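Local coordinates for MgGH51 (Meripilus giganteus, PDB 6ZPV), which hydrolyses terminal alpha-L-arabinofuranosyl residues, as a fungal retaining glycosidase of family GH51, probably releasing arabinose from plant cell-wall polysaccharides, at residues G576-L581 with S620-T625; S561-L566 with T609-A614; Q376-A381 with P394-V399; P9-P14 with N470-F475; Q403-F408 with I433-N438. All blocks are in the same frame, centred on the assembly; numbering follows the deposited sequence. Where two conformers were deposited one is given.

Interaction 1 of 5, residues G576-L581 with S620-T625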
# COMPACT_ATOMS: atom_id res chain seq x y z
N GLY A 576 -35.24 5.77 -1.65
CA GLY A 576 -33.81 5.88 -1.41
C GLY A 576 -33.13 4.55 -1.74
O GLY A 576 -33.84 3.52 -1.93
N THR A 577 -31.80 4.57 -1.79
CA THR A 577 -31.05 3.36 -1.90
C THR A 577 -30.61 2.89 -0.52
O THR A 577 -30.40 3.71 0.38
CB THR A 577 -29.88 3.49 -2.85
OG1 THR A 577 -28.96 4.34 -2.19
CG2 THR A 577 -30.27 3.97 -4.23
N LEU A 578 -30.49 1.57 -0.37
CA LEU A 578 -30.00 0.92 0.83
C LEU A 578 -28.83 0.02 0.45
O LEU A 578 -28.98 -0.82 -0.46
CB LEU A 578 -31.12 0.10 1.49
CG LEU A 578 -30.71 -0.78 2.67
CD1 LEU A 578 -30.17 0.01 3.86
CD2 LEU A 578 -31.85 -1.71 3.11
N GLN A 579 -27.72 0.14 1.16
CA GLN A 579 -26.56 -0.77 1.00
C GLN A 579 -26.27 -1.33 2.37
O GLN A 579 -26.11 -0.55 3.30
CB GLN A 579 -25.35 0.03 0.46
CG GLN A 579 -25.62 0.72 -0.85
CD GLN A 579 -24.53 1.69 -1.25
OE1 GLN A 579 -24.68 2.98 -1.13
NE2 GLN A 579 -23.50 1.14 -1.73
N VAL A 580 -26.17 -2.66 2.48
CA VAL A 580 -26.01 -3.32 3.79
C VAL A 580 -24.88 -4.34 3.71
O VAL A 580 -24.90 -5.21 2.82
CB VAL A 580 -27.29 -4.09 4.19
CG1 VAL A 580 -27.20 -4.70 5.57
CG2 VAL A 580 -28.52 -3.24 4.11
N LEU A 581 -23.98 -4.26 4.66
CA LEU A 581 -22.92 -5.24 4.91
C LEU A 581 -23.20 -5.91 6.26
O LEU A 581 -23.21 -5.20 7.29
CB LEU A 581 -21.58 -4.53 4.93
CG LEU A 581 -20.36 -5.42 5.17
CD1 LEU A 581 -20.01 -6.19 3.90
CD2 LEU A 581 -19.18 -4.54 5.60
N SER A 620 -24.71 -0.08 7.31
CA SER A 620 -25.76 0.26 6.33
C SER A 620 -25.56 1.69 5.86
O SER A 620 -25.19 2.57 6.66
CB SER A 620 -27.15 0.08 6.88
OG SER A 620 -27.32 -1.23 7.45
N VAL A 621 -25.93 1.94 4.62
CA VAL A 621 -25.97 3.31 4.07
C VAL A 621 -27.33 3.47 3.39
O VAL A 621 -27.65 2.70 2.47
CB VAL A 621 -24.87 3.58 3.05
CG1 VAL A 621 -24.96 5.02 2.56
CG2 VAL A 621 -23.50 3.27 3.65
N ILE A 622 -28.07 4.47 3.82
CA ILE A 622 -29.34 4.86 3.18
C ILE A 622 -29.07 6.18 2.49
O ILE A 622 -28.61 7.15 3.15
CB ILE A 622 -30.51 4.96 4.18
CG1 ILE A 622 -30.79 3.58 4.75
CG2 ILE A 622 -31.74 5.55 3.46
CD1 ILE A 622 -31.82 3.56 5.89
N THR A 623 -29.34 6.28 1.17
CA THR A 623 -29.14 7.51 0.41
C THR A 623 -30.50 8.02 -0.06
O THR A 623 -31.20 7.30 -0.81
CB THR A 623 -28.20 7.30 -0.77
OG1 THR A 623 -26.96 6.74 -0.29
CG2 THR A 623 -27.93 8.59 -1.49
N VAL A 624 -30.82 9.24 0.30
CA VAL A 624 -32.05 9.93 -0.16
C VAL A 624 -31.62 11.27 -0.75
O VAL A 624 -30.45 11.68 -0.60
CB VAL A 624 -33.03 10.12 1.02
CG1 VAL A 624 -33.55 8.77 1.46
CG2 VAL A 624 -32.49 10.92 2.18
N THR A 625 -32.52 11.97 -1.40
CA THR A 625 -32.30 13.36 -1.83
C THR A 625 -33.06 14.27 -0.88
O THR A 625 -34.26 14.06 -0.68
CB THR A 625 -32.62 13.56 -3.29
OG1 THR A 625 -31.84 12.65 -4.06
CG2 THR A 625 -32.34 14.95 -3.73
O HOH W 1 -27.22 3.95 -0.09
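Where Thr577 meets Thr623, and Gln579 meets Val621, the flat groups are peptide units, and each pair exchanges two N-H...O bonds, Thr577 N lying 3.0 Å from Thr623 O. The four bonds define two antiparallel hydrogen-bonded pairs, and Leu578-Ile622 and Val580-Ser620 are the non-hydrogen-bonded ones. Gly576 CA comes to 3.0 Å from Thr623 O, where a CB would collide with the carbonyl.

Thr577 and Thr623 lie side by side on the face they share with Gln579 and Val621. With OG1 set between the backbone N and carbonyl carbon (chi1 70°), Thr577 brings OG1 to 3.4 Å from Thr623 CB. One water joins the two hydroxyls, 2.8 Å from Thr577 OG1 and 2.8 Å from Thr623 OG1, and donates to Val621 O at 2.9 Å. Leu514 of helix 507-517 touches Gln579 and Val621 on this face. On the other face Leu578 CD1 touches Ile622 CG1 at 3.7 Å. Leu578, Val580 and Ile622 thus give a mainly apolar face against Tyr612 of the facing layer of the C-terminal beta-sandwich, with Ser620 OG hydrogen-bonded to the tyrosine hydroxyl, while the two threonines, equally at home in a strand, supply the hydroxyls that hold an ordered water.

Interaction 2 of 5, residues S561-L566 with T609-A614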
# COMPACT_ATOMS: atom_id res chain seq x y z
N SER A 561 -33.94 -0.78 15.75
CA SER A 561 -34.70 0.01 14.77
C SER A 561 -34.43 1.50 14.98
O SER A 561 -34.25 1.94 16.14
CB SER A 561 -36.24 -0.30 14.81
OG SER A 561 -36.43 -1.63 14.34
N LEU A 562 -34.40 2.24 13.89
CA LEU A 562 -34.23 3.66 13.89
C LEU A 562 -35.38 4.28 13.13
O LEU A 562 -35.65 3.89 12.01
CB LEU A 562 -32.90 4.07 13.23
CG LEU A 562 -31.66 3.38 13.83
CD1 LEU A 562 -31.30 2.14 13.05
CD2 LEU A 562 -30.45 4.30 13.88
N THR A 563 -36.01 5.28 13.73
CA THR A 563 -37.03 6.07 13.08
C THR A 563 -36.38 7.41 12.70
O THR A 563 -36.08 8.21 13.59
CB THR A 563 -38.22 6.33 14.03
OG1 THR A 563 -38.71 5.11 14.64
CG2 THR A 563 -39.31 7.09 13.29
N PHE A 564 -36.13 7.59 11.41
CA PHE A 564 -35.54 8.84 10.92
C PHE A 564 -36.60 9.88 10.72
O PHE A 564 -37.61 9.62 10.03
CB PHE A 564 -34.76 8.57 9.63
CG PHE A 564 -33.51 7.78 9.89
CD1 PHE A 564 -32.39 8.39 10.48
CD2 PHE A 564 -33.45 6.43 9.63
CE1 PHE A 564 -31.27 7.62 10.75
CE2 PHE A 564 -32.32 5.69 9.90
CZ PHE A 564 -31.23 6.28 10.48
N GLN A 565 -36.35 11.06 11.27
CA GLN A 565 -37.25 12.23 11.16
C GLN A 565 -36.51 13.32 10.42
O GLN A 565 -35.56 13.91 10.95
CB GLN A 565 -37.72 12.69 12.53
CG GLN A 565 -38.59 11.72 13.25
CD GLN A 565 -39.97 11.51 12.67
OE1 GLN A 565 -40.33 12.16 11.70
NE2 GLN A 565 -40.79 10.72 13.37
N LEU A 566 -36.95 13.57 9.20
CA LEU A 566 -36.40 14.57 8.26
C LEU A 566 -37.47 15.63 7.98
O LEU A 566 -37.40 16.34 6.91
CB LEU A 566 -35.92 13.91 6.98
CG LEU A 566 -34.57 13.17 7.09
CD1 LEU A 566 -34.68 11.89 7.83
CD2 LEU A 566 -33.98 12.96 5.75
N THR A 609 -40.39 10.84 7.02
CA THR A 609 -40.29 9.93 8.16
C THR A 609 -40.14 8.53 7.58
O THR A 609 -41.00 8.12 6.74
CB THR A 609 -41.56 10.00 9.07
OG1 THR A 609 -41.72 11.34 9.54
CG2 THR A 609 -41.43 9.06 10.25
N PHE A 610 -39.18 7.75 8.04
CA PHE A 610 -39.06 6.35 7.62
C PHE A 610 -38.33 5.57 8.68
O PHE A 610 -37.60 6.21 9.50
CB PHE A 610 -38.48 6.26 6.20
CG PHE A 610 -37.05 6.75 6.09
CD1 PHE A 610 -36.84 8.06 5.80
CD2 PHE A 610 -35.98 5.93 6.29
CE1 PHE A 610 -35.58 8.54 5.66
CE2 PHE A 610 -34.70 6.43 6.15
CZ PHE A 610 -34.50 7.76 5.88
N THR A 611 -38.45 4.27 8.63
CA THR A 611 -37.89 3.41 9.67
C THR A 611 -36.96 2.39 9.04
O THR A 611 -37.29 1.81 8.01
CB THR A 611 -39.04 2.75 10.47
OG1 THR A 611 -39.84 3.78 11.04
CG2 THR A 611 -38.53 1.79 11.50
N TYR A 612 -35.84 2.14 9.70
CA TYR A 612 -34.89 1.10 9.26
C TYR A 612 -34.60 0.16 10.42
O TYR A 612 -34.29 0.65 11.54
CB TYR A 612 -33.58 1.75 8.76
CG TYR A 612 -32.57 0.71 8.32
CD1 TYR A 612 -32.83 -0.14 7.26
CD2 TYR A 612 -31.35 0.58 8.95
CE1 TYR A 612 -31.91 -1.07 6.85
CE2 TYR A 612 -30.40 -0.34 8.56
CZ TYR A 612 -30.70 -1.19 7.49
OH TYR A 612 -29.81 -2.13 7.06
N ASN A 613 -34.65 -1.14 10.17
CA ASN A 613 -34.25 -2.14 11.14
C ASN A 613 -32.81 -2.55 10.85
O ASN A 613 -32.55 -3.22 9.86
CB ASN A 613 -35.17 -3.37 11.14
CG ASN A 613 -34.82 -4.38 12.25
OD1 ASN A 613 -33.96 -4.21 13.19
ND2 ASN A 613 -35.49 -5.53 12.21
N ALA A 614 -31.89 -2.11 11.69
CA ALA A 614 -30.45 -2.38 11.52
C ALA A 614 -30.12 -3.74 12.11
O ALA A 614 -30.20 -3.91 13.33
CB ALA A 614 -29.61 -1.32 12.17
O HOH W 2 -35.33 -3.94 15.44
O HOH W 3 -40.61 3.46 13.70
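Leu562 and Phe564 pair with Tyr612 and Phe610 across two antiparallel strands, 560-565 and 609-614, the latter an outermost strand of its small sheet. Leu562 N bonds Tyr612 O at 2.8 Å, and Phe564 N bonds Phe610 O at 2.8 Å; each bond is returned by the opposite pair of atoms. Phe610 has its CG between the backbone N and carbonyl carbon (chi1 65°), and the ring stands with one face against Phe564 CB, 4.0 Å from the ring centroid in a CH-pi contact. The two phenyl planes are oblique, 33° apart. Leu562 CD1 packs on Ala614 CB at 3.9 Å. These residues form the inner face of one layer of the C-terminal beta-sandwich, and Ile550 and Ile552 of the other layer receive the aromatic rings.

The outer face is polar. Gln565 folds back at chi2 (-70°), and its OE1 accepts from Thr609 OG1 at 2.7 Å, with the amide also against Thr609 CG2. An alanine here would probably leave the Thr609 hydroxyl without its acceptor on this strand and remove part of the packing against the threonine methyl. Further along, one water links Thr563 OG1 to Thr611 OG1, and another joins Ser561 OG to Asn613 OD1, donating to the latter at 2.6 Å.

Interaction 3 of 5, residues Q376-A381 with P394-V399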
# COMPACT_ATOMS: atom_id res chain seq x y z
N GLN A 376 3.62 26.76 2.07
CA GLN A 376 2.25 26.29 1.72
C GLN A 376 1.97 24.86 2.18
O GLN A 376 0.81 24.45 2.12
CB GLN A 376 2.03 26.39 0.21
CG GLN A 376 2.71 25.33 -0.63
CD GLN A 376 4.20 25.58 -0.93
OE1 GLN A 376 4.93 26.41 -0.33
NE2 GLN A 376 4.71 24.82 -1.89
N ILE A 377 2.94 24.09 2.65
CA ILE A 377 2.74 22.69 3.09
C ILE A 377 2.33 22.62 4.56
O ILE A 377 2.80 23.42 5.35
CB ILE A 377 3.98 21.85 2.83
CG1 ILE A 377 4.18 21.72 1.31
CG2 ILE A 377 3.90 20.48 3.50
CD1 ILE A 377 5.41 20.90 0.95
N ARG A 378 1.40 21.74 4.88
CA ARG A 378 1.02 21.51 6.27
C ARG A 378 1.81 20.32 6.82
O ARG A 378 1.73 19.21 6.29
CB ARG A 378 -0.48 21.26 6.40
CG ARG A 378 -1.03 21.33 7.81
CD ARG A 378 -2.51 20.97 7.90
NE ARG A 378 -3.12 21.37 9.17
CZ ARG A 378 -3.96 22.37 9.35
NH1 ARG A 378 -4.23 23.23 8.37
NH2 ARG A 378 -4.46 22.57 10.59
N PHE A 379 2.57 20.54 7.88
CA PHE A 379 3.43 19.52 8.48
C PHE A 379 2.74 18.83 9.63
O PHE A 379 2.19 19.48 10.54
CB PHE A 379 4.79 20.12 8.89
CG PHE A 379 5.61 20.52 7.67
CD1 PHE A 379 6.36 19.56 7.00
CD2 PHE A 379 5.54 21.79 7.14
CE1 PHE A 379 7.06 19.87 5.84
CE2 PHE A 379 6.20 22.09 5.96
CZ PHE A 379 6.95 21.14 5.31
N ILE A 380 2.82 17.50 9.66
CA ILE A 380 2.10 16.66 10.64
C ILE A 380 3.11 16.05 11.62
O ILE A 380 4.07 15.38 11.20
CB ILE A 380 1.32 15.55 9.91
CG1 ILE A 380 0.40 16.07 8.82
CG2 ILE A 380 0.60 14.71 10.91
CD1 ILE A 380 -0.06 15.06 7.83
N ALA A 381 2.86 16.25 12.92
CA ALA A 381 3.68 15.72 14.00
C ALA A 381 3.22 14.29 14.35
O ALA A 381 2.02 13.97 14.25
CB ALA A 381 3.60 16.64 15.19
N PRO A 394 2.47 22.43 16.15
CA PRO A 394 2.00 21.62 15.04
C PRO A 394 0.59 22.03 14.62
O PRO A 394 -0.29 22.09 15.48
CB PRO A 394 2.02 20.19 15.56
CG PRO A 394 2.84 20.22 16.77
CD PRO A 394 2.72 21.61 17.34
N GLN A 395 0.40 22.12 13.30
CA GLN A 395 -0.97 22.31 12.80
C GLN A 395 -1.76 21.02 12.79
O GLN A 395 -3.01 21.10 12.76
CB GLN A 395 -0.91 22.91 11.41
CG GLN A 395 -0.28 24.29 11.39
CD GLN A 395 -0.57 24.89 10.06
OE1 GLN A 395 0.15 24.64 9.07
NE2 GLN A 395 -1.65 25.66 10.05
N SER A 396 -1.11 19.88 12.77
CA SER A 396 -1.76 18.57 12.74
C SER A 396 -0.94 17.55 13.52
O SER A 396 0.32 17.64 13.56
CB SER A 396 -1.95 18.10 11.34
OG SER A 396 -2.77 18.91 10.54
N TYR A 397 -1.63 16.55 14.02
CA TYR A 397 -1.05 15.34 14.63
C TYR A 397 -1.62 14.10 13.94
O TYR A 397 -2.81 14.09 13.58
CB TYR A 397 -1.38 15.23 16.12
CG TYR A 397 -0.46 16.02 17.02
CD1 TYR A 397 0.78 15.48 17.37
CD2 TYR A 397 -0.76 17.25 17.56
CE1 TYR A 397 1.66 16.12 18.22
CE2 TYR A 397 0.12 17.91 18.40
CZ TYR A 397 1.34 17.35 18.75
OH TYR A 397 2.16 17.97 19.63
N ASP A 398 -0.79 13.05 13.83
CA ASP A 398 -1.15 11.72 13.37
C ASP A 398 -1.36 10.83 14.59
O ASP A 398 -0.42 10.65 15.40
CB ASP A 398 -0.08 11.14 12.44
CG ASP A 398 -0.43 9.78 11.85
OD1 ASP A 398 -1.58 9.32 12.14
OD2 ASP A 398 0.43 9.17 11.16
N VAL A 399 -2.57 10.30 14.74
CA VAL A 399 -2.97 9.39 15.85
C VAL A 399 -3.15 8.00 15.30
O VAL A 399 -3.88 7.79 14.30
CB VAL A 399 -4.28 9.94 16.48
CG1 VAL A 399 -4.74 9.08 17.63
CG2 VAL A 399 -4.17 11.38 16.88
O HOH W 4 0.74 25.23 6.64
O HOH W 5 2.58 22.05 11.40
O HOH W 6 2.52 23.31 8.96
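Polar side-chain bonds centre on Arg378, whose long chain, extended from CG to NE, reaches across to Gln395 and Ser396. Its NE donates to Ser396 OG at 2.8 Å, and its NH2 to Gln395 O at 3.0 Å, the latter from above the carbonyl plane, 45° out of it. Gln395 crosses the arginine so that its amide stacks on one guanidinium face with the planes 17° apart, and its CB lies 3.5 Å from Arg378 NE. Ser396 OG has a second partner in Thr424 OG1 of the next strand; a small hydroxyl residue suits this spot, since it serves both neighbours. Tyr397 OH bonds Trp386 N, and Asp398 carries bonds to His400 and Gly428.

Backbone bonds take over at the C-terminal end of 376-381, against the start of strand 396-403. Ala381 N donates to Ser396 O at 3.0 Å, and Asp398 N to Ala381 O at 3.0 Å, the pattern of parallel strands. Before the strands close up, water fills in: one molecule donates to Phe379 O and accepts from Gln395 N, and another accepts from Phe379 N while donating to Gln395 OE1.

Apolar contacts cluster round Ala381, whose CB lies 3.6 Å from Tyr397 CE1 and 3.9 Å from Pro394 CB; the small methyl lets both rings come close. Ile380 CG2 packs over Asp398 N.

Strands 378-381 and 396-403 are adjacent staves of the parallel (beta/alpha)8 barrel. The positive charge of Arg378 is probably stabilised by the dipoles of a serine hydroxyl and a backbone carbonyl, without a carboxylate among the contact's atoms.

Interaction 4 of 5, residues P9-P14 with N470-F475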
# COMPACT_ATOMS: atom_id res chain seq x y z
N PRO A 9 -26.56 22.31 8.02
CA PRO A 9 -25.24 21.73 8.26
C PRO A 9 -24.49 22.53 9.33
O PRO A 9 -24.62 23.75 9.44
CB PRO A 9 -24.50 21.94 6.92
CG PRO A 9 -25.59 22.04 5.90
CD PRO A 9 -26.79 22.65 6.62
N SER A 10 -23.62 21.84 10.10
CA SER A 10 -22.76 22.47 11.10
C SER A 10 -21.35 22.75 10.54
O SER A 10 -20.70 23.64 11.10
CB SER A 10 -22.70 21.68 12.34
OG SER A 10 -22.23 20.35 12.08
N HIS A 11 -20.87 22.01 9.58
CA HIS A 11 -19.51 22.18 9.06
C HIS A 11 -19.36 21.44 7.75
O HIS A 11 -20.20 20.59 7.40
CB HIS A 11 -18.44 21.75 10.10
CG HIS A 11 -18.39 20.31 10.35
ND1 HIS A 11 -19.05 19.67 11.39
CD2 HIS A 11 -17.73 19.36 9.68
CE1 HIS A 11 -18.72 18.35 11.32
NE2 HIS A 11 -17.92 18.17 10.28
N THR A 12 -18.31 21.76 7.05
CA THR A 12 -17.91 21.09 5.81
C THR A 12 -17.13 19.84 6.13
O THR A 12 -16.22 19.84 6.99
CB THR A 12 -17.10 22.06 4.94
OG1 THR A 12 -17.90 23.16 4.48
CG2 THR A 12 -16.48 21.40 3.73
N VAL A 13 -17.43 18.77 5.42
CA VAL A 13 -16.70 17.50 5.55
C VAL A 13 -15.50 17.62 4.61
O VAL A 13 -15.68 17.86 3.43
CB VAL A 13 -17.56 16.31 5.15
CG1 VAL A 13 -16.77 15.03 5.33
CG2 VAL A 13 -18.84 16.25 5.94
N PRO A 14 -14.26 17.52 5.13
CA PRO A 14 -13.08 17.67 4.28
C PRO A 14 -13.07 16.69 3.11
O PRO A 14 -13.47 15.52 3.29
CB PRO A 14 -11.93 17.35 5.26
CG PRO A 14 -12.42 17.63 6.59
CD PRO A 14 -13.89 17.22 6.51
N ASN A 470 -16.93 14.46 13.87
CA ASN A 470 -15.83 15.35 14.33
C ASN A 470 -14.93 15.79 13.18
O ASN A 470 -13.79 16.21 13.47
CB ASN A 470 -15.08 14.69 15.44
CG ASN A 470 -15.91 14.49 16.69
OD1 ASN A 470 -16.26 15.49 17.33
ND2 ASN A 470 -16.23 13.24 17.01
N SER A 471 -15.42 15.76 11.94
CA SER A 471 -14.58 16.10 10.76
C SER A 471 -14.36 17.60 10.59
O SER A 471 -13.66 17.99 9.65
CB SER A 471 -15.07 15.41 9.53
OG SER A 471 -16.39 15.80 9.16
N ASP A 472 -14.86 18.42 11.51
CA ASP A 472 -14.38 19.79 11.63
C ASP A 472 -12.92 19.81 12.04
O ASP A 472 -12.19 20.72 11.63
CB ASP A 472 -15.26 20.62 12.55
CG ASP A 472 -15.38 20.12 13.98
OD1 ASP A 472 -15.49 18.88 14.16
OD2 ASP A 472 -15.43 20.98 14.87
N ILE A 473 -12.48 18.86 12.86
CA ILE A 473 -11.07 18.75 13.31
C ILE A 473 -10.38 17.49 12.77
O ILE A 473 -9.15 17.49 12.69
CB ILE A 473 -10.93 18.87 14.83
CG1 ILE A 473 -11.56 17.70 15.59
CG2 ILE A 473 -11.39 20.23 15.28
CD1 ILE A 473 -11.21 17.66 17.08
N VAL A 474 -11.08 16.40 12.49
CA VAL A 474 -10.51 15.20 11.88
C VAL A 474 -10.49 15.41 10.37
O VAL A 474 -11.58 15.53 9.77
CB VAL A 474 -11.27 13.92 12.25
CG1 VAL A 474 -10.63 12.72 11.52
CG2 VAL A 474 -11.31 13.70 13.75
N PHE A 475 -9.31 15.51 9.76
CA PHE A 475 -9.24 15.81 8.34
C PHE A 475 -8.99 14.58 7.47
O PHE A 475 -9.20 14.67 6.24
CB PHE A 475 -8.23 16.91 7.99
CG PHE A 475 -6.79 16.53 7.98
CD1 PHE A 475 -6.05 16.39 9.17
CD2 PHE A 475 -6.13 16.25 6.80
CE1 PHE A 475 -4.71 16.07 9.16
CE2 PHE A 475 -4.77 15.95 6.80
CZ PHE A 475 -4.08 15.84 7.98
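Ser471 meets His11 and Pro14 just beyond Asn470, where the chain leaves helix 454-469 and the Asn470 carbonyl takes bonds from both Ile473 N and Val474 N, which curls the chain tightly. Ser471 OG accepts from His11 NE2 at 3.0 Å, with an angle of 166° at the hydrogen and the oxygen in the plane of the imidazole; the same OG is hydrogen-bonded to Glu468 O, so the serine ties the helix end to the N-terminal segment. Ser471 O sits 3.2 Å from Pro14 CD, in close C-H packing with the proline ring.

Asp472 follows, covering the histidine. Its CB lies over the centre of the His11 ring, 3.9 Å from the centroid in a CH-pi contact, while its carboxylate is engaged by Arg420 in a salt bridge. Val474 O then comes to 3.9 Å from Pro14 CG, and Phe475 O to 3.9 Å from Pro14 CB.

Phe475 of strand 474-479, the last of the barrel, and Ile473 just before it, bond to Tyr425 of strand 424-432, whereas His11 belongs to the short strand 11-12, bonded to Tyr523 of the C-terminal sandwich; the contact therefore bridges barrel and sandwich beside the end of helix 454-469.

Interaction 5 of 5, residues Q403-F408 with I433-N438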
# COMPACT_ATOMS: atom_id res chain seq x y z
N GLN A 403 -6.81 -1.93 18.33
CA GLN A 403 -7.64 -2.23 19.53
C GLN A 403 -8.62 -3.34 19.21
O GLN A 403 -8.61 -3.93 18.10
CB GLN A 403 -8.26 -0.94 20.07
CG GLN A 403 -7.65 -0.41 21.34
CD GLN A 403 -7.79 -1.32 22.55
OE1 GLN A 403 -8.54 -2.29 22.50
NE2 GLN A 403 -7.05 -1.03 23.63
N THR A 404 -9.50 -3.66 20.15
CA THR A 404 -10.53 -4.67 19.93
C THR A 404 -11.71 -4.05 19.19
O THR A 404 -11.95 -2.84 19.24
CB THR A 404 -11.03 -5.19 21.27
OG1 THR A 404 -11.75 -4.18 21.95
CG2 THR A 404 -9.98 -5.81 22.16
N PRO A 405 -12.54 -4.91 18.54
CA PRO A 405 -13.78 -4.37 17.95
C PRO A 405 -14.63 -3.56 18.93
O PRO A 405 -15.20 -2.52 18.58
CB PRO A 405 -14.49 -5.65 17.42
CG PRO A 405 -13.35 -6.59 17.15
CD PRO A 405 -12.34 -6.35 18.27
N THR A 406 -14.73 -4.08 20.17
CA THR A 406 -15.55 -3.44 21.20
C THR A 406 -14.98 -2.05 21.54
O THR A 406 -15.75 -1.11 21.70
CB THR A 406 -15.65 -4.36 22.40
OG1 THR A 406 -16.38 -5.52 21.97
CG2 THR A 406 -16.34 -3.71 23.58
N TRP A 407 -13.65 -1.98 21.69
CA TRP A 407 -13.07 -0.66 21.96
C TRP A 407 -13.51 0.36 20.91
O TRP A 407 -13.81 1.52 21.23
CB TRP A 407 -11.53 -0.75 21.98
CG TRP A 407 -10.83 0.53 22.31
CD1 TRP A 407 -10.38 0.87 23.56
CD2 TRP A 407 -10.52 1.62 21.43
NE1 TRP A 407 -9.82 2.11 23.53
CE2 TRP A 407 -9.92 2.61 22.26
CE3 TRP A 407 -10.68 1.87 20.06
CZ2 TRP A 407 -9.51 3.86 21.73
CZ3 TRP A 407 -10.29 3.10 19.58
CH2 TRP A 407 -9.74 4.10 20.39
N PHE A 408 -13.52 -0.02 19.64
CA PHE A 408 -13.85 0.93 18.58
C PHE A 408 -15.28 1.48 18.74
O PHE A 408 -15.47 2.70 18.63
CB PHE A 408 -13.61 0.33 17.18
CG PHE A 408 -12.16 0.40 16.78
CD1 PHE A 408 -11.67 1.58 16.23
CD2 PHE A 408 -11.26 -0.59 17.07
CE1 PHE A 408 -10.32 1.74 15.96
CE2 PHE A 408 -9.92 -0.43 16.78
CZ PHE A 408 -9.44 0.73 16.22
N ILE A 433 -7.97 -5.38 15.68
CA ILE A 433 -7.01 -6.44 15.30
C ILE A 433 -7.19 -7.74 16.07
O ILE A 433 -6.60 -8.73 15.63
CB ILE A 433 -5.56 -5.96 15.40
CG1 ILE A 433 -5.09 -5.76 16.83
CG2 ILE A 433 -5.38 -4.70 14.54
CD1 ILE A 433 -3.58 -5.58 16.93
N SER A 434 -7.89 -7.75 17.20
CA SER A 434 -7.92 -8.88 18.11
C SER A 434 -9.10 -8.72 19.03
O SER A 434 -9.50 -7.57 19.30
CB SER A 434 -6.64 -8.89 18.95
OG SER A 434 -6.68 -9.90 19.95
N THR A 435 -9.61 -9.83 19.55
CA THR A 435 -10.59 -9.76 20.62
C THR A 435 -9.95 -9.85 22.02
O THR A 435 -10.71 -9.82 23.00
CB THR A 435 -11.63 -10.87 20.47
OG1 THR A 435 -10.97 -12.13 20.37
CG2 THR A 435 -12.43 -10.69 19.19
N ASN A 436 -8.63 -9.94 22.11
CA ASN A 436 -7.94 -10.10 23.40
C ASN A 436 -7.33 -8.77 23.84
O ASN A 436 -6.24 -8.38 23.40
CB ASN A 436 -6.86 -11.14 23.26
CG ASN A 436 -6.22 -11.54 24.58
OD1 ASN A 436 -6.29 -10.78 25.57
ND2 ASN A 436 -5.57 -12.72 24.56
N ALA A 437 -8.04 -8.06 24.71
CA ALA A 437 -7.63 -6.73 25.13
C ALA A 437 -6.25 -6.74 25.76
O ALA A 437 -5.55 -5.71 25.73
CB ALA A 437 -8.62 -6.13 26.09
N ASN A 438 -5.85 -7.80 26.44
CA ASN A 438 -4.58 -7.86 27.18
C ASN A 438 -3.43 -8.44 26.36
O ASN A 438 -2.29 -8.45 26.87
CB ASN A 438 -4.74 -8.54 28.52
CG ASN A 438 -5.53 -7.71 29.49
OD1 ASN A 438 -5.26 -6.54 29.71
ND2 ASN A 438 -6.45 -8.36 30.15
O HOH W 7 -6.21 -3.01 25.81
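Gln403 O accepts from Ile433 N at 2.9 Å, extending the pairing of parallel strands 396-403 and 424-432 one residue beyond strand 424-432, and the chain next turns into helix 405-410 on one side and a loop on the other.

Thr404 does most of the side-chain work. It is the N-cap of helix 405-410: OG1, set between its backbone N and carbonyl carbon (chi1 68°), accepts from Trp407 N at 2.9 Å. CG2 turns to the other segment, 3.4 Å from Ser434 O and 3.9 Å from Ala437 CA. A threonine fits because one branch caps the helix while the other packs. An alanine here would probably leave Trp407 N without its capping oxygen and open a gap against Ala437.

Ser434 O, buried here, has no hydrogen-bond partner in the model and meets C-H groups: Thr404 CA approaches it at 3.1 Å in a CA-H...O contact, and Pro405 CD at 3.3 Å. Proline suits the first turn of the helix, where an N-H would have no carbonyl to bond within the helix. Ser434 OG accepts from Asn436 N, an ST turn that bends the loop. Gln403 OE1 accepts from Thr404 N at 2.9 Å, and its NE2 gives a bond to a water that donates to Ala437 O; the Gln403 CG lies over one face of the Trp407 indole, toward its rim.

The contact lies at the C-terminal ends of two neighbouring barrel strands. Pro405 also touches Gln455 and Ser456 of helix 454-469, and Phe408 meets Phe463 of that helix edge-to-face.

From the N terminus, residues 9-14 wait 455 residues for their partner: interaction 4 closes the longest loop of the five, bringing the start of the chain to the last barrel strand. Within that loop lie interaction 3, which joins two adjacent barrel strands over a short connection, and then interaction 5, which begins a few residues further along the second of them; those two follow in series. Interactions 3 and 4 touch, with Phe475 packing on Ser396 and Ile380. After the barrel come interactions 2 and 1, whose segments alternate along the chain and so cross, one in each layer of the C-terminal sandwich, and Tyr612 of interaction 2 touches interaction 1.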